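Hypothetical protein Atu2648 (Agrobacterium tumefaciens str. C58, PDB 1ZCE) is of unknown function but folds as an EVE domain, whose kinship with the PUA and ASCH domains hints at binding of nucleic acids. Local coordinates at residues G26-G31 with W83-I88; N40-K45 with A69-D74. All blocks are in the same frame, centred on the assembly; numbering follows the deposited sequence.

Contact 1 of 2, residues G26-G31 with W83-I88; sequences GEEWTG and WDCVDI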
ATOM      1  N   GLY A  26       4.417  -5.963  12.476  1.00  9.20           N
ATOM      2  CA  GLY A  26       3.899  -4.927  11.605  1.00  8.87           C
ATOM      3  C   GLY A  26       4.441  -3.550  11.923  1.00  7.77           C
ATOM      4  O   GLY A  26       5.341  -3.389  12.750  1.00  8.55           O
ATOM      5  N   GLU A  27       3.872  -2.552  11.256  1.00  6.63           N
ATOM      6  CA  GLU A  27       4.276  -1.167  11.430  1.00  6.56           C
ATOM      7  C   GLU A  27       3.059  -0.251  11.409  1.00  5.26           C
ATOM      8  O   GLU A  27       2.220  -0.343  10.514  1.00  5.09           O
ATOM      9  CB  GLU A  27       5.229  -0.769  10.302  1.00  6.96           C
ATOM     10  CG  GLU A  27       5.682   0.680  10.333  1.00  8.72           C
ATOM     11  CD  GLU A  27       6.685   0.960  11.433  1.00 10.49           C
ATOM     12  OE1 GLU A  27       7.080   2.135  11.594  1.00 13.53           O
ATOM     13  OE2 GLU A  27       7.086   0.008  12.133  1.00 11.68           O
ATOM     14  N   GLU A  28       2.964   0.629  12.399  1.00  5.52           N
ATOM     15  CA  GLU A  28       1.867   1.583  12.469  1.00  5.07           C
ATOM     16  C   GLU A  28       2.088   2.553  11.313  1.00  4.73           C
ATOM     17  O   GLU A  28       3.184   3.098  11.157  1.00  5.43           O
ATOM     18  CB  GLU A  28       1.906   2.340  13.799  1.00  6.03           C
ATOM     19  CG  GLU A  28       0.718   3.263  14.003  1.00  6.68           C
ATOM     20  CD  GLU A  28       0.843   4.144  15.233  1.00  8.13           C
ATOM     21  OE1 GLU A  28      -0.116   4.890  15.518  1.00  8.57           O
ATOM     22  OE2 GLU A  28       1.894   4.101  15.906  1.00  9.98           O
ATOM     23  N   TRP A  29       1.058   2.772  10.500  1.00  4.29           N
ATOM     24  CA  TRP A  29       1.206   3.659   9.350  1.00  4.13           C
ATOM     25  C   TRP A  29       0.954   5.121   9.712  1.00  4.48           C
ATOM     26  O   TRP A  29      -0.019   5.738   9.278  1.00  5.31           O
ATOM     27  CB  TRP A  29       0.277   3.218   8.217  1.00  5.24           C
ATOM     28  CG  TRP A  29       0.868   3.490   6.878  1.00  4.70           C
ATOM     29  CD1 TRP A  29       0.367   4.305   5.907  1.00  5.40           C
ATOM     30  CD2 TRP A  29       2.113   2.989   6.381  1.00  4.64           C
ATOM     31  NE1 TRP A  29       1.224   4.345   4.833  1.00  5.09           N
ATOM     32  CE2 TRP A  29       2.305   3.545   5.099  1.00  5.31           C
ATOM     33  CE3 TRP A  29       3.087   2.123   6.897  1.00  6.44           C
ATOM     34  CZ2 TRP A  29       3.435   3.268   4.321  1.00  4.86           C
ATOM     35  CZ3 TRP A  29       4.213   1.845   6.125  1.00  5.94           C
ATOM     36  CH2 TRP A  29       4.376   2.416   4.851  1.00  7.09           C
ATOM     37  N   THR A  30       1.877   5.668  10.495  1.00  6.21           N
ATOM     38  CA  THR A  30       1.799   7.039  10.988  1.00  6.23           C
ATOM     39  C   THR A  30       2.174   8.109   9.972  1.00  6.63           C
ATOM     40  O   THR A  30       2.719   7.816   8.912  1.00  7.98           O
ATOM     41  CB  THR A  30       2.731   7.224  12.192  1.00  7.78           C
ATOM     42  OG1 THR A  30       4.081   6.976  11.781  1.00 10.03           O
ATOM     43  CG2 THR A  30       2.370   6.252  13.297  1.00  8.72           C
ATOM     44  N   GLY A  31       1.864   9.356  10.311  1.00  7.18           N
ATOM     45  CA  GLY A  31       2.220  10.473   9.453  1.00  7.43           C
ATOM     46  C   GLY A  31       1.268  10.873   8.347  1.00  7.79           C
ATOM     47  O   GLY A  31       1.524  11.857   7.656  1.00  8.58           O
ATOM     48  N   TRP A  83      -6.813  12.293  13.169  1.00  9.83           N
ATOM     49  CA  TRP A  83      -5.764  11.516  12.520  1.00  8.56           C
ATOM     50  C   TRP A  83      -5.642  10.107  13.090  1.00  9.09           C
ATOM     51  O   TRP A  83      -5.224   9.915  14.233  1.00  9.05           O
ATOM     52  CB  TRP A  83      -4.417  12.238  12.622  1.00 10.54           C
ATOM     53  CG  TRP A  83      -4.395  13.568  11.912  1.00  9.48           C
ATOM     54  CD1 TRP A  83      -3.928  14.752  12.410  1.00 10.03           C
ATOM     55  CD2 TRP A  83      -4.858  13.849  10.582  1.00  8.98           C
ATOM     56  NE1 TRP A  83      -4.074  15.749  11.480  1.00 10.90           N
ATOM     57  CE2 TRP A  83      -4.642  15.225  10.349  1.00 10.41           C
ATOM     58  CE3 TRP A  83      -5.435  13.076   9.566  1.00  9.96           C
ATOM     59  CZ2 TRP A  83      -4.981  15.843   9.142  1.00  9.94           C
ATOM     60  CZ3 TRP A  83      -5.773  13.693   8.364  1.00 10.29           C
ATOM     61  CH2 TRP A  83      -5.545  15.064   8.166  1.00 10.86           C
ATOM     62  N   ASP A  84      -6.046   9.124  12.291  1.00  8.10           N
ATOM     63  CA  ASP A  84      -5.944   7.728  12.687  1.00  7.21           C
ATOM     64  C   ASP A  84      -5.347   6.915  11.537  1.00  6.70           C
ATOM     65  O   ASP A  84      -5.262   7.395  10.405  1.00  6.10           O
ATOM     66  CB  ASP A  84      -7.307   7.158  13.152  1.00  7.91           C
ATOM     67  CG  ASP A  84      -8.482   7.606  12.293  1.00  8.87           C
ATOM     68  OD1 ASP A  84      -8.524   7.273  11.092  1.00  8.17           O
ATOM     69  OD2 ASP A  84      -9.384   8.283  12.830  1.00  9.99           O
ATOM     70  N   CYS A  85      -4.923   5.692  11.831  1.00  5.47           N
ATOM     71  CA  CYS A  85      -4.293   4.854  10.821  1.00  5.24           C
ATOM     72  C   CYS A  85      -4.319   3.372  11.171  1.00  4.80           C
ATOM     73  O   CYS A  85      -4.617   2.981  12.309  1.00  5.43           O
ATOM     74  CB  CYS A  85      -2.836   5.290  10.658  1.00  4.72           C
ATOM     75  SG  CYS A  85      -1.905   5.251  12.243  1.00  6.88           S
ATOM     76  N   VAL A  86      -4.013   2.549  10.172  1.00  4.36           N
ATOM     77  CA  VAL A  86      -3.934   1.110  10.368  1.00  4.83           C
ATOM     78  C   VAL A  86      -2.469   0.756  10.601  1.00  4.63           C
ATOM     79  O   VAL A  86      -1.589   1.621  10.594  1.00  4.55           O
ATOM     80  CB  VAL A  86      -4.409   0.315   9.112  1.00  4.67           C
ATOM     81  CG1 VAL A  86      -5.892   0.532   8.882  1.00  6.59           C
ATOM     82  CG2 VAL A  86      -3.617   0.742   7.879  1.00  4.38           C
ATOM     83  N   ASP A  87      -2.233  -0.528  10.844  1.00  4.52           N
ATOM     84  CA  ASP A  87      -0.889  -1.073  10.994  1.00  5.01           C
ATOM     85  C   ASP A  87      -0.824  -2.061   9.835  1.00  4.94           C
ATOM     86  O   ASP A  87      -1.824  -2.717   9.540  1.00  5.14           O
ATOM     87  CB  ASP A  87      -0.743  -1.875  12.289  1.00  6.78           C
ATOM     88  CG  ASP A  87      -0.618  -1.007  13.527  1.00  7.90           C
ATOM     89  OD1 ASP A  87      -0.995   0.177  13.489  1.00  7.89           O
ATOM     90  OD2 ASP A  87      -0.147  -1.536  14.557  1.00 10.34           O
ATOM     91  N   ILE A  88       0.327  -2.170   9.177  1.00  4.83           N
ATOM     92  CA  ILE A  88       0.475  -3.122   8.080  1.00  4.82           C
ATOM     93  C   ILE A  88       1.722  -3.970   8.290  1.00  4.52           C
ATOM     94  O   ILE A  88       2.633  -3.579   9.019  1.00  4.96           O
ATOM     95  CB  ILE A  88       0.590  -2.420   6.690  1.00  4.98           C
ATOM     96  CG1 ILE A  88       1.812  -1.497   6.654  1.00  6.35           C
ATOM     97  CG2 ILE A  88      -0.682  -1.641   6.390  1.00  6.41           C
ATOM     98  CD1 ILE A  88       2.094  -0.903   5.274  1.00  7.27           C
TER
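Glu27 and Glu28 pair antiparallel with Ile88 and Asp87, so the short strand 27-28 becomes the edge of the mixed sheet of this PUA-like EVE domain. Glu27 and Ile88 are the hydrogen-bonded pair: Glu27 N donates to Ile88 O (2.8 Å) and Ile88 N returns a bond to Glu27 O. Glu28 and Asp87 form the non-hydrogen-bonded pair, after which Trp29 N gives Val86 O a nearly straight bond (2.9 Å, 166° at the hydrogen).

Packing is dense on the buried side. There Ile88 carries CG1 between its backbone N and carbonyl carbon (chi1 60°), and CD1 beyond it rests over the Trp29 six-membered ring as a CH-pi contact, 3.8 Å from the ring centroid and shifted toward the rim at CE3 and CZ3. Tyr7 meets the same indole edge-to-face, while Met41 and Gln19 also touch Trp29. On the Ile88 face, too, the partly exposed Glu27 forms a salt bridge through OE2 with Lys22 NZ.

The side bearing Glu28 and Asp87 is more open. Glu28 OE1 lies 5.2 Å from Asp87 OD1, near enough that the like charges probably still disfavour each other. In the extended Glu28 chain CG passes Cys85 SG, and OE2 is hydrogen-bonded to Ser75 OG. Trp29 is the centre of an inverse gamma turn, and Trp29 O lies 3.2 Å from Cys85 CB.

Contact 2 of 2, residues N40-K45 with A69-D74; sequences NMRAMK and ALSHPD
Leu70 and Ser71 meet Met41, Arg42, Met44 and Lys45 without any aromatic face; the flat groups engaged here are peptide units. Leu70 CD2 comes against the carbonyl of Met44, 3.4 Å from its O, and touches the next residue at Lys45 CA. In the imidazole of His72, ND1 donates close to the ring plane to Leu70 O (3.2 Å), and NE2 makes a weak hydrogen bond to Glu28 OE1 of the edge strand 27-28.

Ser71 carries the other half of the contact. Its OG stands anti to the carbonyl carbon (chi1 -70°) and reaches the backbone at the end of the helix, 3.1 Å from Arg42 CA, with Arg42 CG alongside at 3.7 Å. This is the place in the EVE domain where the C-terminal end of helix 35-42 and the loop leaving it lie against strand 60-73, just beyond the corner the chain turns at Ala69.

A water bridges the backbones. It accepts a hydrogen bond from Ser71 N (3.0 Å) and donates to Met41 O (2.9 Å) and Met44 O (2.8 Å), linking the strand to one carbonyl of the last helical turn, Met41, and one of the loop after it, Met44; Met41 O receives Met44 N as well. Both selenomethionine side chains lead into the interior, Met44 toward Trp5, Tyr7 and Val122 and Met41 toward Cys85 and Val122. Arg42 instead runs extended from CG to NE along the surface, and its NH2 forms a salt bridge with Asp84 OD2.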
ATOM      1  N   ASN A  40      -9.314   6.104   3.466  1.00  3.71           N
ATOM      2  CA  ASN A  40      -9.056   4.843   2.784  1.00  4.03           C
ATOM      3  C   ASN A  40      -8.621   3.826   3.840  1.00  3.94           C
ATOM      4  O   ASN A  40      -9.033   2.666   3.806  1.00  5.21           O
ATOM      5  CB  ASN A  40      -7.979   5.023   1.706  1.00  4.77           C
ATOM      6  CG  ASN A  40      -8.519   5.690   0.441  1.00  5.36           C
ATOM      7  OD1 ASN A  40      -7.765   6.216  -0.380  1.00  6.52           O
ATOM      8  ND2 ASN A  40      -9.835   5.661   0.279  1.00  5.64           N
HETATM    9  N   MSE A  41      -7.801   4.257   4.791  1.00  3.83           N
HETATM   10  CA  MSE A  41      -7.380   3.341   5.839  1.00  3.56           C
HETATM   11  C   MSE A  41      -8.573   2.922   6.698  1.00  4.10           C
HETATM   12  O   MSE A  41      -8.659   1.770   7.120  1.00  4.74           O
HETATM   13  CB  MSE A  41      -6.272   3.960   6.698  1.00  3.30           C
HETATM   14  CG  MSE A  41      -4.945   4.046   5.951  1.00  4.12           C
HETATM   15 SE   MSE A  41      -3.405   4.555   7.034  1.00  9.85          SE
HETATM   16  CE  MSE A  41      -3.951   6.386   7.401  1.00  5.68           C
ATOM     17  N   ARG A  42      -9.488   3.848   6.966  1.00  4.03           N
ATOM     18  CA  ARG A  42     -10.672   3.518   7.751  1.00  5.30           C
ATOM     19  C   ARG A  42     -11.545   2.484   7.043  1.00  5.95           C
ATOM     20  O   ARG A  42     -12.342   1.804   7.683  1.00  8.48           O
ATOM     21  CB  ARG A  42     -11.512   4.768   8.019  1.00  6.04           C
ATOM     22  CG  ARG A  42     -10.888   5.743   8.985  1.00  6.14           C
ATOM     23  CD  ARG A  42     -11.746   6.980   9.112  1.00  7.72           C
ATOM     24  NE  ARG A  42     -11.209   7.905  10.098  1.00  6.96           N
ATOM     25  CZ  ARG A  42     -11.777   9.061  10.416  1.00  7.57           C
ATOM     26  NH1 ARG A  42     -12.901   9.431   9.818  1.00  8.12           N
ATOM     27  NH2 ARG A  42     -11.226   9.836  11.337  1.00  8.53           N
ATOM     28  N   ALA A  43     -11.402   2.369   5.727  1.00  5.17           N
ATOM     29  CA  ALA A  43     -12.199   1.417   4.959  1.00  6.64           C
ATOM     30  C   ALA A  43     -11.554   0.037   4.896  1.00  5.78           C
ATOM     31  O   ALA A  43     -12.144  -0.902   4.363  1.00  7.75           O
ATOM     32  CB  ALA A  43     -12.411   1.947   3.549  1.00  7.36           C
HETATM   33  N   MSE A  44     -10.350  -0.086   5.449  1.00  5.39           N
HETATM   34  CA  MSE A  44      -9.621  -1.349   5.420  1.00  4.85           C
HETATM   35  C   MSE A  44     -10.036  -2.339   6.493  1.00  5.59           C
HETATM   36  O   MSE A  44     -10.417  -1.957   7.600  1.00  6.12           O
HETATM   37  CB  MSE A  44      -8.120  -1.089   5.539  1.00  6.18           C
HETATM   38  CG  MSE A  44      -7.556  -0.324   4.360  1.00  5.24           C
HETATM   39 SE   MSE A  44      -5.726   0.183   4.645  1.00 11.63          SE
HETATM   40  CE  MSE A  44      -5.524   1.291   3.080  1.00  6.45           C
ATOM     41  N   LYS A  45      -9.954  -3.618   6.146  1.00  5.24           N
ATOM     42  CA  LYS A  45     -10.278  -4.693   7.066  1.00  6.18           C
ATOM     43  C   LYS A  45      -9.015  -5.510   7.323  1.00  6.26           C
ATOM     44  O   LYS A  45      -8.066  -5.471   6.537  1.00  6.22           O
ATOM     45  CB  LYS A  45     -11.359  -5.594   6.464  1.00  9.30           C
ATOM     46  CG  LYS A  45     -12.674  -4.882   6.196  1.00 11.63           C
ATOM     47  CD  LYS A  45     -13.741  -5.836   5.680  1.00 14.15           C
ATOM     48  CE  LYS A  45     -15.002  -5.090   5.271  1.00 15.08           C
ATOM     49  NZ  LYS A  45     -14.780  -4.242   4.071  1.00 15.23           N
ATOM     50  N   ALA A  69      -3.918  -4.346  11.815  1.00  6.45           N
ATOM     51  CA  ALA A  69      -4.583  -3.586  12.868  1.00  6.39           C
ATOM     52  C   ALA A  69      -5.507  -2.575  12.207  1.00  5.54           C
ATOM     53  O   ALA A  69      -5.103  -1.852  11.294  1.00  6.53           O
ATOM     54  CB  ALA A  69      -3.568  -2.873  13.762  1.00  7.91           C
ATOM     55  N   LEU A  70      -6.757  -2.547  12.658  1.00  5.87           N
ATOM     56  CA  LEU A  70      -7.751  -1.626  12.125  1.00  5.70           C
ATOM     57  C   LEU A  70      -7.427  -0.195  12.534  1.00  5.70           C
ATOM     58  O   LEU A  70      -6.656   0.032  13.463  1.00  5.86           O
ATOM     59  CB  LEU A  70      -9.143  -2.004  12.637  1.00  6.08           C
ATOM     60  CG  LEU A  70      -9.704  -3.353  12.176  1.00  5.77           C
ATOM     61  CD1 LEU A  70     -11.021  -3.628  12.889  1.00  8.18           C
ATOM     62  CD2 LEU A  70      -9.901  -3.341  10.667  1.00  8.54           C
ATOM     63  N   SER A  71      -8.026   0.766  11.840  1.00  6.35           N
ATOM     64  CA  SER A  71      -7.801   2.177  12.125  1.00  6.26           C
ATOM     65  C   SER A  71      -7.895   2.513  13.602  1.00  6.24           C
ATOM     66  O   SER A  71      -8.872   2.168  14.268  1.00  7.29           O
ATOM     67  CB  SER A  71      -8.807   3.038  11.361  1.00  6.66           C
ATOM     68  OG  SER A  71      -8.546   3.023   9.974  1.00  8.48           O
ATOM     69  N   HIS A  72      -6.878   3.208  14.102  1.00  6.04           N
ATOM     70  CA  HIS A  72      -6.829   3.620  15.496  1.00  5.80           C
ATOM     71  C   HIS A  72      -6.081   4.952  15.542  1.00  6.40           C
ATOM     72  O   HIS A  72      -5.395   5.314  14.585  1.00  6.93           O
ATOM     73  CB  HIS A  72      -6.084   2.576  16.329  1.00  6.42           C
ATOM     74  CG  HIS A  72      -4.652   2.409  15.932  1.00  7.19           C
ATOM     75  ND1 HIS A  72      -4.222   1.434  15.054  1.00  9.29           N
ATOM     76  CD2 HIS A  72      -3.553   3.132  16.251  1.00  7.72           C
ATOM     77  CE1 HIS A  72      -2.925   1.568  14.853  1.00  7.74           C
ATOM     78  NE2 HIS A  72      -2.494   2.594  15.567  1.00 11.59           N
ATOM     79  N   PRO A  73      -6.203   5.700  16.650  1.00  6.43           N
ATOM     80  CA  PRO A  73      -5.501   6.982  16.731  1.00  7.67           C
ATOM     81  C   PRO A  73      -4.019   6.873  16.366  1.00  7.19           C
ATOM     82  O   PRO A  73      -3.326   5.956  16.800  1.00  6.73           O
ATOM     83  CB  PRO A  73      -5.715   7.395  18.185  1.00  8.52           C
ATOM     84  CG  PRO A  73      -7.079   6.869  18.470  1.00  9.74           C
ATOM     85  CD  PRO A  73      -7.045   5.485  17.841  1.00  7.05           C
ATOM     86  N   ASP A  74      -3.545   7.812  15.554  1.00  7.26           N
ATOM     87  CA  ASP A  74      -2.146   7.855  15.127  1.00  7.43           C
ATOM     88  C   ASP A  74      -1.302   8.279  16.333  1.00  8.76           C
ATOM     89  O   ASP A  74      -1.442   9.398  16.823  1.00  8.43           O
ATOM     90  CB  ASP A  74      -2.001   8.878  13.995  1.00  7.65           C
ATOM     91  CG  ASP A  74      -0.596   8.936  13.415  1.00  6.72           C
ATOM     92  OD1 ASP A  74       0.367   8.592  14.128  1.00  7.85           O
ATOM     93  OD2 ASP A  74      -0.461   9.349  12.242  1.00  7.70           O
TER
HETATM   94  O   HOH W   1      -9.471   0.086   9.327  1.00  5.48           O

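Overall arrangement
From the N terminus the chain lays down strand 4-9 and helix 16-22 before entering strand 27-28, the first half of contact 1. Helix 35-42 follows and its end supplies the first half of contact 2. Strand 49-54 and then strand 60-73 come next, and residues 69-74 return to 40-45, closing the inner loop; residues 83-88 then return to 26-31 and close the outer one. Contact 2 therefore nests within contact 1, their centres about 8 Å apart. Contact 1 adds an edge strand to the sheet, whereas contact 2 joins a helix end to the neighbouring strand. Between strands 60-73 and 84-99 a probable hydrogen bond from Cys85 N to His72 O joins the two contacts.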